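Local coordinates for protein response regulator aspartate phosphatase I (Bacillus subtilis subsp. subtilis, PDB 4I1A) that dephosphorylates the sporulation phosphotransferase Spo0F and activates gene expression, excision and transfer of the mobile element ICEBs1, at residues A[223-228]-A[252-257]; A[261-266]-A[296-301]; A[288-293]-A[304-309]. One frame throughout, in Å; residues are numbered along the deposited sequence.

Contact 1: A[223-228]-A[252-257]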
ATOM      1  N   ILE A 223      14.507  -5.171  -0.451  1.00 74.44           N
ATOM      2  CA  ILE A 223      14.720  -5.161  -1.894  1.00 72.76           C
ATOM      3  C   ILE A 223      13.429  -5.560  -2.608  1.00 70.25           C
ATOM      4  O   ILE A 223      12.993  -4.903  -3.562  1.00 74.40           O
ATOM      5  CB  ILE A 223      15.865  -6.117  -2.303  1.00 81.87           C
ATOM      6  CG1 ILE A 223      17.221  -5.505  -1.949  1.00 83.46           C
ATOM      7  CG2 ILE A 223      15.810  -6.440  -3.792  1.00 81.11           C
ATOM      8  CD1 ILE A 223      18.432  -6.436  -2.222  1.00 82.27           C
ATOM      9  N   ALA A 224      12.805  -6.630  -2.130  1.00 63.46           N
ATOM     10  CA  ALA A 224      11.534  -7.072  -2.699  1.00 61.66           C
ATOM     11  C   ALA A 224      10.429  -6.062  -2.440  1.00 59.14           C
ATOM     12  O   ALA A 224       9.563  -5.848  -3.285  1.00 61.03           O
ATOM     13  CB  ALA A 224      11.146  -8.425  -2.149  1.00 63.11           C
ATOM     14  N   MET A 225      10.448  -5.443  -1.266  1.00 61.67           N
ATOM     15  CA  MET A 225       9.424  -4.456  -0.951  1.00 62.32           C
ATOM     16  C   MET A 225       9.533  -3.236  -1.861  1.00 58.32           C
ATOM     17  O   MET A 225       8.525  -2.732  -2.349  1.00 61.11           O
ATOM     18  CB  MET A 225       9.458  -4.072   0.528  1.00 64.99           C
ATOM     19  CG  MET A 225       8.842  -5.122   1.433  1.00 65.96           C
ATOM     20  SD  MET A 225       8.649  -4.555   3.133  1.00102.65           S
ATOM     21  CE  MET A 225       7.344  -3.340   2.948  1.00123.53           C
ATOM     22  N   SER A 226      10.758  -2.795  -2.122  1.00 65.80           N
ATOM     23  CA  SER A 226      10.981  -1.701  -3.060  1.00 67.68           C
ATOM     24  C   SER A 226      10.529  -2.077  -4.470  1.00 62.79           C
ATOM     25  O   SER A 226       9.796  -1.327  -5.110  1.00 65.83           O
ATOM     26  CB  SER A 226      12.451  -1.294  -3.085  1.00 70.55           C
ATOM     27  OG  SER A 226      12.880  -0.867  -1.812  1.00 73.93           O
ATOM     28  N   HIS A 227      10.978  -3.230  -4.954  1.00 64.31           N
ATOM     29  CA  HIS A 227      10.550  -3.716  -6.268  1.00 65.81           C
ATOM     30  C   HIS A 227       9.032  -3.720  -6.404  1.00 62.11           C
ATOM     31  O   HIS A 227       8.485  -3.206  -7.378  1.00 60.48           O
ATOM     32  CB  HIS A 227      11.087  -5.124  -6.531  1.00 63.86           C
ATOM     33  CG  HIS A 227      12.518  -5.157  -6.974  1.00 67.44           C
ATOM     34  ND1 HIS A 227      13.025  -4.284  -7.914  1.00 69.86           N
ATOM     35  CD2 HIS A 227      13.542  -5.959  -6.614  1.00 68.62           C
ATOM     36  CE1 HIS A 227      14.302  -4.545  -8.107  1.00 70.34           C
ATOM     37  NE2 HIS A 227      14.645  -5.562  -7.330  1.00 70.92           N
ATOM     38  N   MET A 228       8.355  -4.293  -5.414  1.00 63.59           N
ATOM     39  CA  MET A 228       6.900  -4.374  -5.430  1.00 54.52           C
ATOM     40  C   MET A 228       6.274  -2.982  -5.531  1.00 54.95           C
ATOM     41  O   MET A 228       5.402  -2.732  -6.366  1.00 55.36           O
ATOM     42  CB  MET A 228       6.395  -5.100  -4.176  1.00 51.13           C
ATOM     43  CG  MET A 228       4.876  -5.333  -4.140  1.00 48.59           C
ATOM     44  SD  MET A 228       4.284  -5.934  -2.534  1.00 59.76           S
ATOM     45  CE  MET A 228       4.563  -4.515  -1.491  1.00 56.06           C
ATOM     46  N   GLU A 252      10.316 -13.229  -7.175  1.00 68.55           N
ATOM     47  CA  GLU A 252      11.390 -14.209  -7.001  1.00 83.88           C
ATOM     48  C   GLU A 252      11.766 -14.348  -5.537  1.00 86.69           C
ATOM     49  O   GLU A 252      12.010 -15.452  -5.046  1.00 93.30           O
ATOM     50  CB  GLU A 252      12.651 -13.791  -7.767  1.00103.56           C
ATOM     51  CG  GLU A 252      12.539 -13.766  -9.283  1.00113.03           C
ATOM     52  CD  GLU A 252      13.788 -13.183  -9.938  1.00120.25           C
ATOM     53  OE1 GLU A 252      13.682 -12.676 -11.077  1.00121.69           O
ATOM     54  OE2 GLU A 252      14.871 -13.231  -9.310  1.00117.29           O
ATOM     55  N   ILE A 253      11.832 -13.210  -4.856  1.00 84.88           N
ATOM     56  CA  ILE A 253      12.245 -13.160  -3.458  1.00 79.44           C
ATOM     57  C   ILE A 253      11.124 -13.625  -2.528  1.00 70.96           C
ATOM     58  O   ILE A 253      11.345 -14.443  -1.635  1.00 72.67           O
ATOM     59  CB  ILE A 253      12.709 -11.733  -3.080  1.00 71.06           C
ATOM     60  CG1 ILE A 253      14.029 -11.411  -3.784  1.00 71.14           C
ATOM     61  CG2 ILE A 253      12.852 -11.578  -1.569  1.00 68.72           C
ATOM     62  CD1 ILE A 253      14.315  -9.922  -3.904  1.00 70.89           C
ATOM     63  N   PHE A 254       9.921 -13.113  -2.761  1.00 63.14           N
ATOM     64  CA  PHE A 254       8.761 -13.435  -1.933  1.00 66.62           C
ATOM     65  C   PHE A 254       8.372 -14.911  -2.004  1.00 74.20           C
ATOM     66  O   PHE A 254       7.919 -15.482  -1.006  1.00 73.10           O
ATOM     67  CB  PHE A 254       7.552 -12.574  -2.330  1.00 63.17           C
ATOM     68  CG  PHE A 254       7.640 -11.141  -1.879  1.00 60.13           C
ATOM     69  CD1 PHE A 254       8.372 -10.788  -0.743  1.00 53.25           C
ATOM     70  CD2 PHE A 254       6.987 -10.145  -2.588  1.00 52.56           C
ATOM     71  CE1 PHE A 254       8.442  -9.462  -0.324  1.00 58.95           C
ATOM     72  CE2 PHE A 254       7.051  -8.821  -2.178  1.00 60.87           C
ATOM     73  CZ  PHE A 254       7.777  -8.474  -1.047  1.00 58.33           C
ATOM     74  N   GLU A 255       8.532 -15.517  -3.181  1.00 76.24           N
ATOM     75  CA  GLU A 255       8.164 -16.921  -3.376  1.00 79.72           C
ATOM     76  C   GLU A 255       9.056 -17.826  -2.528  1.00 81.13           C
ATOM     77  O   GLU A 255       8.591 -18.815  -1.959  1.00 87.00           O
ATOM     78  CB  GLU A 255       8.212 -17.313  -4.863  1.00 84.23           C
ATOM     79  CG  GLU A 255       7.162 -18.367  -5.274  1.00 96.62           C
ATOM     80  CD  GLU A 255       6.372 -17.986  -6.534  1.00103.05           C
ATOM     81  OE1 GLU A 255       5.165 -18.314  -6.614  1.00100.56           O
ATOM     82  OE2 GLU A 255       6.958 -17.370  -7.449  1.00106.85           O
ATOM     83  N   LYS A 256      10.331 -17.465  -2.423  1.00 79.45           N
ATOM     84  CA  LYS A 256      11.263 -18.187  -1.572  1.00 81.29           C
ATOM     85  C   LYS A 256      10.889 -18.018  -0.104  1.00 90.74           C
ATOM     86  O   LYS A 256      10.754 -18.994   0.630  1.00 96.92           O
ATOM     87  CB  LYS A 256      12.689 -17.682  -1.792  1.00 88.88           C
ATOM     88  CG  LYS A 256      13.257 -17.930  -3.184  1.00 96.27           C
ATOM     89  CD  LYS A 256      14.658 -17.326  -3.297  1.00107.87           C
ATOM     90  CE  LYS A 256      15.352 -17.724  -4.596  1.00112.86           C
ATOM     91  NZ  LYS A 256      16.731 -17.156  -4.682  1.00117.64           N
ATOM     92  N   SER A 257      10.717 -16.769   0.316  1.00 95.15           N
ATOM     93  CA  SER A 257      10.472 -16.443   1.719  1.00101.45           C
ATOM     94  C   SER A 257       9.057 -16.778   2.197  1.00 95.24           C
ATOM     95  O   SER A 257       8.809 -16.845   3.401  1.00 91.14           O
ATOM     96  CB  SER A 257      10.757 -14.961   1.968  1.00110.68           C
ATOM     97  OG  SER A 257      10.418 -14.589   3.292  1.00121.97           O
TER

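Contact 2: A[261-266]-A[296-301]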
ATOM      1  N   PHE A 261       3.269 -10.722   1.308  1.00 64.55           N
ATOM      2  CA  PHE A 261       3.240  -9.837   0.135  1.00 61.75           C
ATOM      3  C   PHE A 261       3.248 -10.602  -1.187  1.00 60.97           C
ATOM      4  O   PHE A 261       3.124 -10.007  -2.258  1.00 60.23           O
ATOM      5  CB  PHE A 261       4.421  -8.860   0.149  1.00 61.16           C
ATOM      6  CG  PHE A 261       4.239  -7.685   1.075  1.00 68.48           C
ATOM      7  CD1 PHE A 261       3.001  -7.072   1.213  1.00 71.42           C
ATOM      8  CD2 PHE A 261       5.319  -7.180   1.795  1.00 75.32           C
ATOM      9  CE1 PHE A 261       2.838  -5.983   2.063  1.00 74.35           C
ATOM     10  CE2 PHE A 261       5.168  -6.103   2.645  1.00 76.36           C
ATOM     11  CZ  PHE A 261       3.925  -5.500   2.784  1.00 78.85           C
ATOM     12  N   LEU A 262       3.412 -11.916  -1.112  1.00 69.54           N
ATOM     13  CA  LEU A 262       3.414 -12.757  -2.299  1.00 63.95           C
ATOM     14  C   LEU A 262       2.085 -12.633  -3.036  1.00 57.61           C
ATOM     15  O   LEU A 262       2.049 -12.495  -4.253  1.00 53.32           O
ATOM     16  CB  LEU A 262       3.661 -14.207  -1.897  1.00 61.56           C
ATOM     17  CG  LEU A 262       3.698 -15.260  -2.997  1.00 63.43           C
ATOM     18  CD1 LEU A 262       4.580 -14.790  -4.126  1.00 59.91           C
ATOM     19  CD2 LEU A 262       4.231 -16.579  -2.433  1.00 70.73           C
ATOM     20  N   THR A 263       0.989 -12.654  -2.287  1.00 57.32           N
ATOM     21  CA  THR A 263      -0.335 -12.641  -2.900  1.00 58.71           C
ATOM     22  C   THR A 263      -0.613 -11.328  -3.639  1.00 57.50           C
ATOM     23  O   THR A 263      -1.113 -11.322  -4.769  1.00 61.12           O
ATOM     24  CB  THR A 263      -1.437 -12.906  -1.849  1.00 57.12           C
ATOM     25  OG1 THR A 263      -1.178 -14.159  -1.190  1.00 63.72           O
ATOM     26  CG2 THR A 263      -2.787 -12.965  -2.523  1.00 52.25           C
ATOM     27  N   LYS A 264      -0.279 -10.220  -2.988  1.00 52.15           N
ATOM     28  CA  LYS A 264      -0.518  -8.886  -3.518  1.00 52.85           C
ATOM     29  C   LYS A 264       0.323  -8.629  -4.777  1.00 54.72           C
ATOM     30  O   LYS A 264      -0.134  -8.013  -5.738  1.00 55.98           O
ATOM     31  CB  LYS A 264      -0.203  -7.862  -2.423  1.00 55.33           C
ATOM     32  CG  LYS A 264       0.029  -6.452  -2.910  1.00 59.88           C
ATOM     33  CD  LYS A 264       0.073  -5.463  -1.758  1.00 61.87           C
ATOM     34  CE  LYS A 264      -0.025  -4.024  -2.282  1.00 71.17           C
ATOM     35  NZ  LYS A 264       0.213  -2.980  -1.239  1.00 78.86           N
ATOM     36  N   THR A 265       1.556  -9.115  -4.754  1.00 48.75           N
ATOM     37  CA  THR A 265       2.454  -9.044  -5.896  1.00 54.27           C
ATOM     38  C   THR A 265       1.921  -9.857  -7.091  1.00 59.48           C
ATOM     39  O   THR A 265       2.003  -9.411  -8.234  1.00 56.82           O
ATOM     40  CB  THR A 265       3.850  -9.575  -5.488  1.00 52.55           C
ATOM     41  OG1 THR A 265       4.321  -8.829  -4.364  1.00 55.03           O
ATOM     42  CG2 THR A 265       4.865  -9.484  -6.628  1.00 45.49           C
ATOM     43  N   LEU A 266       1.392 -11.052  -6.834  1.00 52.19           N
ATOM     44  CA  LEU A 266       0.834 -11.866  -7.919  1.00 53.10           C
ATOM     45  C   LEU A 266      -0.437 -11.223  -8.443  1.00 44.99           C
ATOM     46  O   LEU A 266      -0.741 -11.275  -9.638  1.00 47.18           O
ATOM     47  CB  LEU A 266       0.550 -13.305  -7.461  1.00 51.96           C
ATOM     48  CG  LEU A 266       1.785 -14.202  -7.362  1.00 55.86           C
ATOM     49  CD1 LEU A 266       1.522 -15.373  -6.419  1.00 58.35           C
ATOM     50  CD2 LEU A 266       2.220 -14.689  -8.761  1.00 50.71           C
ATOM     51  N   SER A 296      -4.136 -19.382   2.158  1.00 95.08           N
ATOM     52  CA  SER A 296      -3.675 -18.535   3.245  1.00 95.31           C
ATOM     53  C   SER A 296      -4.881 -17.897   3.940  1.00 99.32           C
ATOM     54  O   SER A 296      -4.724 -17.093   4.861  1.00103.85           O
ATOM     55  CB  SER A 296      -2.757 -17.445   2.694  1.00 89.22           C
ATOM     56  OG  SER A 296      -3.464 -16.595   1.802  1.00 83.20           O
ATOM     57  N   ASP A 297      -6.082 -18.265   3.488  1.00 96.18           N
ATOM     58  CA  ASP A 297      -7.334 -17.689   3.981  1.00 99.50           C
ATOM     59  C   ASP A 297      -7.327 -16.174   3.829  1.00 99.66           C
ATOM     60  O   ASP A 297      -7.874 -15.439   4.652  1.00106.50           O
ATOM     61  CB  ASP A 297      -7.610 -18.086   5.434  1.00114.72           C
ATOM     62  CG  ASP A 297      -9.027 -17.757   5.863  1.00121.92           C
ATOM     63  OD1 ASP A 297      -9.935 -17.848   5.010  1.00122.57           O
ATOM     64  OD2 ASP A 297      -9.231 -17.392   7.040  1.00126.37           O
ATOM     65  N   ASP A 298      -6.689 -15.714   2.762  1.00 91.86           N
ATOM     66  CA  ASP A 298      -6.671 -14.304   2.448  1.00 75.50           C
ATOM     67  C   ASP A 298      -7.970 -13.953   1.732  1.00 73.72           C
ATOM     68  O   ASP A 298      -8.011 -13.853   0.507  1.00 68.57           O
ATOM     69  CB  ASP A 298      -5.457 -13.982   1.576  1.00 69.78           C
ATOM     70  CG  ASP A 298      -5.023 -12.539   1.699  1.00 76.52           C
ATOM     71  OD1 ASP A 298      -5.910 -11.650   1.776  1.00 73.98           O
ATOM     72  OD2 ASP A 298      -3.794 -12.298   1.732  1.00 81.39           O
ATOM     73  N   LYS A 299      -9.031 -13.761   2.510  1.00 76.63           N
ATOM     74  CA  LYS A 299     -10.361 -13.517   1.961  1.00 69.83           C
ATOM     75  C   LYS A 299     -10.409 -12.230   1.141  1.00 70.66           C
ATOM     76  O   LYS A 299     -11.179 -12.122   0.182  1.00 72.78           O
ATOM     77  CB  LYS A 299     -11.386 -13.486   3.090  1.00 76.90           C
ATOM     78  CG  LYS A 299     -10.855 -14.077   4.385  1.00 99.07           C
ATOM     79  CD  LYS A 299     -11.004 -13.121   5.564  1.00112.93           C
ATOM     80  CE  LYS A 299     -12.285 -13.387   6.349  1.00123.60           C
ATOM     81  NZ  LYS A 299     -12.483 -12.409   7.460  1.00126.30           N
ATOM     82  N   GLU A 300      -9.561 -11.266   1.491  1.00 63.44           N
ATOM     83  CA  GLU A 300      -9.517 -10.006   0.749  1.00 63.40           C
ATOM     84  C   GLU A 300      -9.008 -10.181  -0.686  1.00 57.20           C
ATOM     85  O   GLU A 300      -9.602  -9.651  -1.625  1.00 49.90           O
ATOM     86  CB  GLU A 300      -8.676  -8.955   1.485  1.00 59.73           C
ATOM     87  CG  GLU A 300      -8.262  -7.768   0.626  1.00 61.29           C
ATOM     88  CD  GLU A 300      -7.049  -7.032   1.180  1.00 65.02           C
ATOM     89  OE1 GLU A 300      -6.573  -6.069   0.529  1.00 60.03           O
ATOM     90  OE2 GLU A 300      -6.576  -7.416   2.273  1.00 60.46           O
ATOM     91  N   TYR A 301      -7.905 -10.903  -0.867  1.00 52.55           N
ATOM     92  CA  TYR A 301      -7.376 -11.050  -2.216  1.00 56.00           C
ATOM     93  C   TYR A 301      -8.173 -12.084  -3.007  1.00 59.84           C
ATOM     94  O   TYR A 301      -8.262 -12.021  -4.239  1.00 57.36           O
ATOM     95  CB  TYR A 301      -5.866 -11.301  -2.213  1.00 54.57           C
ATOM     96  CG  TYR A 301      -5.133  -9.986  -2.151  1.00 59.59           C
ATOM     97  CD1 TYR A 301      -4.905  -9.241  -3.303  1.00 52.26           C
ATOM     98  CD2 TYR A 301      -4.742  -9.446  -0.935  1.00 61.87           C
ATOM     99  CE1 TYR A 301      -4.275  -8.017  -3.247  1.00 51.40           C
ATOM    100  CE2 TYR A 301      -4.116  -8.225  -0.866  1.00 58.62           C
ATOM    101  CZ  TYR A 301      -3.880  -7.515  -2.021  1.00 63.72           C
ATOM    102  OH  TYR A 301      -3.247  -6.300  -1.937  1.00 75.27           O
TER

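Contact 3: A[288-293]-A[304-309]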
ATOM      1  N   LYS A 288      -2.301 -18.905  -9.959  1.00 58.20           N
ATOM      2  CA  LYS A 288      -1.293 -19.091  -8.934  1.00 54.64           C
ATOM      3  C   LYS A 288      -1.624 -18.211  -7.717  1.00 58.38           C
ATOM      4  O   LYS A 288      -1.534 -18.648  -6.570  1.00 59.27           O
ATOM      5  CB  LYS A 288       0.098 -18.791  -9.511  1.00 54.64           C
ATOM      6  CG  LYS A 288       1.236 -18.794  -8.509  1.00 73.15           C
ATOM      7  CD  LYS A 288       2.550 -19.223  -9.169  1.00 94.03           C
ATOM      8  CE  LYS A 288       2.778 -18.564 -10.536  1.00 91.56           C
ATOM      9  NZ  LYS A 288       3.811 -19.302 -11.343  1.00 93.90           N
ATOM     10  N   GLY A 289      -2.048 -16.982  -7.974  1.00 51.64           N
ATOM     11  CA  GLY A 289      -2.375 -16.053  -6.904  1.00 57.85           C
ATOM     12  C   GLY A 289      -3.671 -16.394  -6.199  1.00 57.11           C
ATOM     13  O   GLY A 289      -3.752 -16.398  -4.971  1.00 61.54           O
ATOM     14  N   ARG A 290      -4.689 -16.680  -6.995  1.00 54.13           N
ATOM     15  CA  ARG A 290      -5.982 -17.124  -6.496  1.00 53.64           C
ATOM     16  C   ARG A 290      -5.850 -18.339  -5.587  1.00 59.45           C
ATOM     17  O   ARG A 290      -6.616 -18.493  -4.637  1.00 63.16           O
ATOM     18  CB  ARG A 290      -6.878 -17.449  -7.688  1.00 61.60           C
ATOM     19  CG  ARG A 290      -8.249 -17.953  -7.356  1.00 70.08           C
ATOM     20  CD  ARG A 290      -8.534 -19.132  -8.244  1.00 71.37           C
ATOM     21  NE  ARG A 290      -9.748 -18.967  -9.023  1.00 71.07           N
ATOM     22  CZ  ARG A 290     -10.033 -19.690 -10.097  1.00 77.97           C
ATOM     23  NH1 ARG A 290      -9.177 -20.615 -10.513  1.00 68.36           N
ATOM     24  NH2 ARG A 290     -11.169 -19.486 -10.757  1.00 85.17           N
ATOM     25  N   PHE A 291      -4.865 -19.192  -5.867  1.00 57.03           N
ATOM     26  CA  PHE A 291      -4.633 -20.378  -5.043  1.00 59.32           C
ATOM     27  C   PHE A 291      -3.933 -20.016  -3.733  1.00 65.03           C
ATOM     28  O   PHE A 291      -4.335 -20.455  -2.650  1.00 61.35           O
ATOM     29  CB  PHE A 291      -3.826 -21.428  -5.816  1.00 56.11           C
ATOM     30  CG  PHE A 291      -3.227 -22.505  -4.944  1.00 56.57           C
ATOM     31  CD1 PHE A 291      -4.038 -23.410  -4.270  1.00 59.31           C
ATOM     32  CD2 PHE A 291      -1.852 -22.620  -4.809  1.00 54.77           C
ATOM     33  CE1 PHE A 291      -3.490 -24.405  -3.472  1.00 61.58           C
ATOM     34  CE2 PHE A 291      -1.295 -23.610  -4.013  1.00 59.29           C
ATOM     35  CZ  PHE A 291      -2.118 -24.504  -3.344  1.00 67.20           C
ATOM     36  N   ILE A 292      -2.882 -19.211  -3.840  1.00 61.64           N
ATOM     37  CA  ILE A 292      -2.167 -18.745  -2.666  1.00 65.65           C
ATOM     38  C   ILE A 292      -3.083 -17.943  -1.741  1.00 65.66           C
ATOM     39  O   ILE A 292      -2.987 -18.056  -0.521  1.00 71.54           O
ATOM     40  CB  ILE A 292      -0.892 -17.968  -3.058  1.00 69.67           C
ATOM     41  CG1 ILE A 292       0.085 -18.942  -3.734  1.00 79.30           C
ATOM     42  CG2 ILE A 292      -0.244 -17.310  -1.831  1.00 63.79           C
ATOM     43  CD1 ILE A 292       1.497 -18.422  -3.896  1.00 79.60           C
ATOM     44  N   ALA A 293      -3.991 -17.166  -2.325  1.00 61.47           N
ATOM     45  CA  ALA A 293      -4.959 -16.393  -1.550  1.00 58.94           C
ATOM     46  C   ALA A 293      -5.917 -17.293  -0.781  1.00 70.72           C
ATOM     47  O   ALA A 293      -6.221 -17.041   0.385  1.00 75.49           O
ATOM     48  CB  ALA A 293      -5.741 -15.460  -2.453  1.00 55.89           C
ATOM     49  N   LYS A 304     -10.632 -10.047  -4.436  1.00 43.23           N
ATOM     50  CA  LYS A 304     -10.016  -9.245  -5.478  1.00 45.25           C
ATOM     51  C   LYS A 304      -9.707 -10.049  -6.745  1.00 45.25           C
ATOM     52  O   LYS A 304      -9.950  -9.567  -7.856  1.00 45.46           O
ATOM     53  CB  LYS A 304      -8.785  -8.499  -4.942  1.00 48.10           C
ATOM     54  CG  LYS A 304      -9.156  -7.345  -4.001  1.00 48.57           C
ATOM     55  CD  LYS A 304      -7.949  -6.792  -3.247  1.00 58.30           C
ATOM     56  CE  LYS A 304      -8.346  -5.515  -2.499  1.00 61.36           C
ATOM     57  NZ  LYS A 304      -7.341  -5.082  -1.493  1.00 55.60           N
ATOM     58  N   PHE A 305      -9.176 -11.265  -6.591  1.00 41.59           N
ATOM     59  CA  PHE A 305      -9.005 -12.153  -7.756  1.00 44.54           C
ATOM     60  C   PHE A 305     -10.332 -12.433  -8.469  1.00 41.13           C
ATOM     61  O   PHE A 305     -10.381 -12.484  -9.698  1.00 43.75           O
ATOM     62  CB  PHE A 305      -8.282 -13.452  -7.390  1.00 49.27           C
ATOM     63  CG  PHE A 305      -6.791 -13.299  -7.303  1.00 52.94           C
ATOM     64  CD1 PHE A 305      -6.033 -13.102  -8.454  1.00 47.38           C
ATOM     65  CD2 PHE A 305      -6.144 -13.307  -6.072  1.00 53.27           C
ATOM     66  CE1 PHE A 305      -4.647 -12.937  -8.379  1.00 48.58           C
ATOM     67  CE2 PHE A 305      -4.759 -13.147  -5.991  1.00 49.18           C
ATOM     68  CZ  PHE A 305      -4.013 -12.969  -7.145  1.00 46.05           C
ATOM     69  N   LYS A 306     -11.416 -12.537  -7.702  1.00 48.26           N
ATOM     70  CA  LYS A 306     -12.749 -12.704  -8.294  1.00 57.04           C
ATOM     71  C   LYS A 306     -13.173 -11.541  -9.200  1.00 56.31           C
ATOM     72  O   LYS A 306     -13.928 -11.739 -10.160  1.00 52.14           O
ATOM     73  CB  LYS A 306     -13.820 -12.986  -7.230  1.00 57.97           C
ATOM     74  CG  LYS A 306     -13.594 -14.274  -6.435  1.00 66.15           C
ATOM     75  CD  LYS A 306     -13.133 -15.439  -7.330  1.00 83.91           C
ATOM     76  CE  LYS A 306     -12.321 -16.497  -6.552  1.00 81.03           C
ATOM     77  NZ  LYS A 306     -11.050 -15.951  -5.943  1.00 57.64           N
ATOM     78  N   ILE A 307     -12.690 -10.337  -8.904  1.00 50.24           N
ATOM     79  CA  ILE A 307     -12.955  -9.185  -9.768  1.00 44.67           C
ATOM     80  C   ILE A 307     -12.215  -9.338 -11.099  1.00 42.39           C
ATOM     81  O   ILE A 307     -12.799  -9.152 -12.170  1.00 43.98           O
ATOM     82  CB  ILE A 307     -12.542  -7.841  -9.113  1.00 49.66           C
ATOM     83  CG1 ILE A 307     -13.412  -7.547  -7.882  1.00 48.24           C
ATOM     84  CG2 ILE A 307     -12.645  -6.686 -10.136  1.00 37.31           C
ATOM     85  CD1 ILE A 307     -12.889  -6.355  -7.048  1.00 47.42           C
ATOM     86  N   LEU A 308     -10.934  -9.697 -11.028  1.00 42.85           N
ATOM     87  CA  LEU A 308     -10.160  -9.967 -12.233  1.00 46.65           C
ATOM     88  C   LEU A 308     -10.807 -11.101 -13.042  1.00 56.75           C
ATOM     89  O   LEU A 308     -10.932 -11.018 -14.267  1.00 55.81           O
ATOM     90  CB  LEU A 308      -8.723 -10.339 -11.863  1.00 47.39           C
ATOM     91  CG  LEU A 308      -7.863  -9.257 -11.202  1.00 54.38           C
ATOM     92  CD1 LEU A 308      -6.418  -9.704 -11.202  1.00 49.82           C
ATOM     93  CD2 LEU A 308      -8.019  -7.854 -11.865  1.00 41.24           C
ATOM     94  N   GLU A 309     -11.234 -12.151 -12.343  1.00 52.66           N
ATOM     95  CA  GLU A 309     -11.881 -13.281 -12.985  1.00 50.42           C
ATOM     96  C   GLU A 309     -13.125 -12.875 -13.758  1.00 52.66           C
ATOM     97  O   GLU A 309     -13.329 -13.302 -14.903  1.00 48.81           O
ATOM     98  CB  GLU A 309     -12.262 -14.344 -11.962  1.00 55.26           C
ATOM     99  CG  GLU A 309     -12.820 -15.606 -12.617  1.00 53.20           C
ATOM    100  CD  GLU A 309     -13.181 -16.668 -11.594  1.00 63.95           C
ATOM    101  OE1 GLU A 309     -12.944 -16.426 -10.387  1.00 67.51           O
ATOM    102  OE2 GLU A 309     -13.710 -17.733 -11.997  1.00 71.30           O
TER

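Contact 1: A[223-228]-A[252-257]
A224 and I253 meet where the short segments 223-228 and 252-257 pass each other, with axes 9.7 Å apart and N-to-C directions at 132°. The two helices form a helix hairpin, running roughly antiparallel, consistent with the predicted fourth tetratricopeptide repeat, which spans 224-257. A224 is small, and its CB points at the partner helix. It touches two larger neighbours, I253 and F254. I253 CG2 lies 3.6 Å from A224 CB. The phenyl ring of F254 is the second neighbour. A224 CB sits over one face of this ring, displaced toward the rim, in a CH-pi contact 3.8 Å from the centroid. F254 CG is anti to its own carbonyl carbon (chi1 -74°), which starts the side chain toward 223-228. I223 CG2 touches I253 CD1, and these two side chains cross at about a right angle.

M228 adds a Met-aromatic contact. Its chain also crosses F254 at about a right angle, and its sulfur meets the ring obliquely. Helix 261-275 joins this apolar cluster, with T265 against both M228 and F254. The nearest approach of the sulfur to the ring is M228 SD to F254 CE2, 4.0 Å.

Contact 2: A[261-266]-A[296-301]
T263 meets Y301 through its methyl group, CG2, which lies 3.5 Å from Y301 CB. The methyl is anti to the backbone N of T263, on the side of the helix that faces 296-301. The two side chains slide past each other in opposite directions, and CG2 comes obliquely to the tyrosine ring. T263 also looks toward the turn before Y301. Its CB is 4.3 Å from D298 OD2, a loose approach. S296 stands near T263 as well, but its hydroxyl is hydrogen-bonded to I292 O and A293 O.

K264 follows and covers the outer part of the same tyrosine. Its CA lies over the ring face, 4.2 Å from the centroid, as a CH-pi contact. The extended lysine chain then passes the phenol oxygen, with K264 CG 3.4 Å from Y301 OH. This contact uses the aliphatic part of the lysine; the end of the chain leads away from 296-301. Within the helix, T265 OG1 and T265 N both donate to F261 O, from opposite faces of its plane.

The facing segment is a tight helix-to-helix turn. D297 has positive phi and closes the preceding helix as a Schellman motif. D298 is the N-cap of the next helix, where its OD1 accepts a weak bond from Y301 N. That oxygen also lies in the plane of the Y301 ring, at its edge.

The contact joins helices 261-275 and 299-313, two apart in the chain, within the tetratricopeptide domain. Segment 296-301 lies in the predicted fifth repeat, 275-311. Helix 279-295 packs beside both segments' junction through I292 and A293 on T263, while helix 220-236 touches K264 through I232.

Contact 3: A[288-293]-A[304-309]
R290 NH2 reaches E309 OE2 at 3.3 Å, a salt bridge with a weak hydrogen bond. The N-H points poorly at the oxygen, with an angle of 123°. E309 OE2 lies near the guanidinium plane, at its edge, but the carboxylate is turned 79° from that plane. K306 CE is also at this edge. K306 NZ touches R290 CG and is hydrogen-bonded to S302 O.

The ring of F305 packs against the main chain of helix 279-295. R290 N sits over the centre of one face, 3.6 Å above the plane. G289 C is over the same ring, 3.4 Å from F305 CE2. G289 has no CB, which lets the ring lie directly against the main chain. A293 CB adds a looser contact. F286 and, edge-to-face, F267 also meet this ring.

The two helices run nearly antiparallel, at 153°, as the hairpin of the predicted fifth tetratricopeptide repeat. An alanine at F305 would probably open a gap against the backbone of G289 and R290. The chemistry implies that close ring-to-backbone packing carries the contact. The salt bridge is a weak addition between partly exposed side chains, and the nearby K306 charge would probably oppose R290.

Contact 1 closes before the others open, while the segments of contacts 2 and 3 alternate along the chain. Contacts 1 and 2 have centres about 14 Å apart and share an interface. There M228 SD packs 3.4 Å from T265 OG1, and F254 CE2 packs on F261 CB. Contacts 2 and 3 are nearer, with centres about 8 Å apart, and both use helix 299-313. A probable hydrogen bond of 2.8 Å from D298 N to A293 O ties them. I292 also packs on L262 and T263. Contacts 1 and 3 lie about 19 Å apart between centres and touch only through E255 and K288. Contact 2 skips helix 279-295, which contact 3 uses.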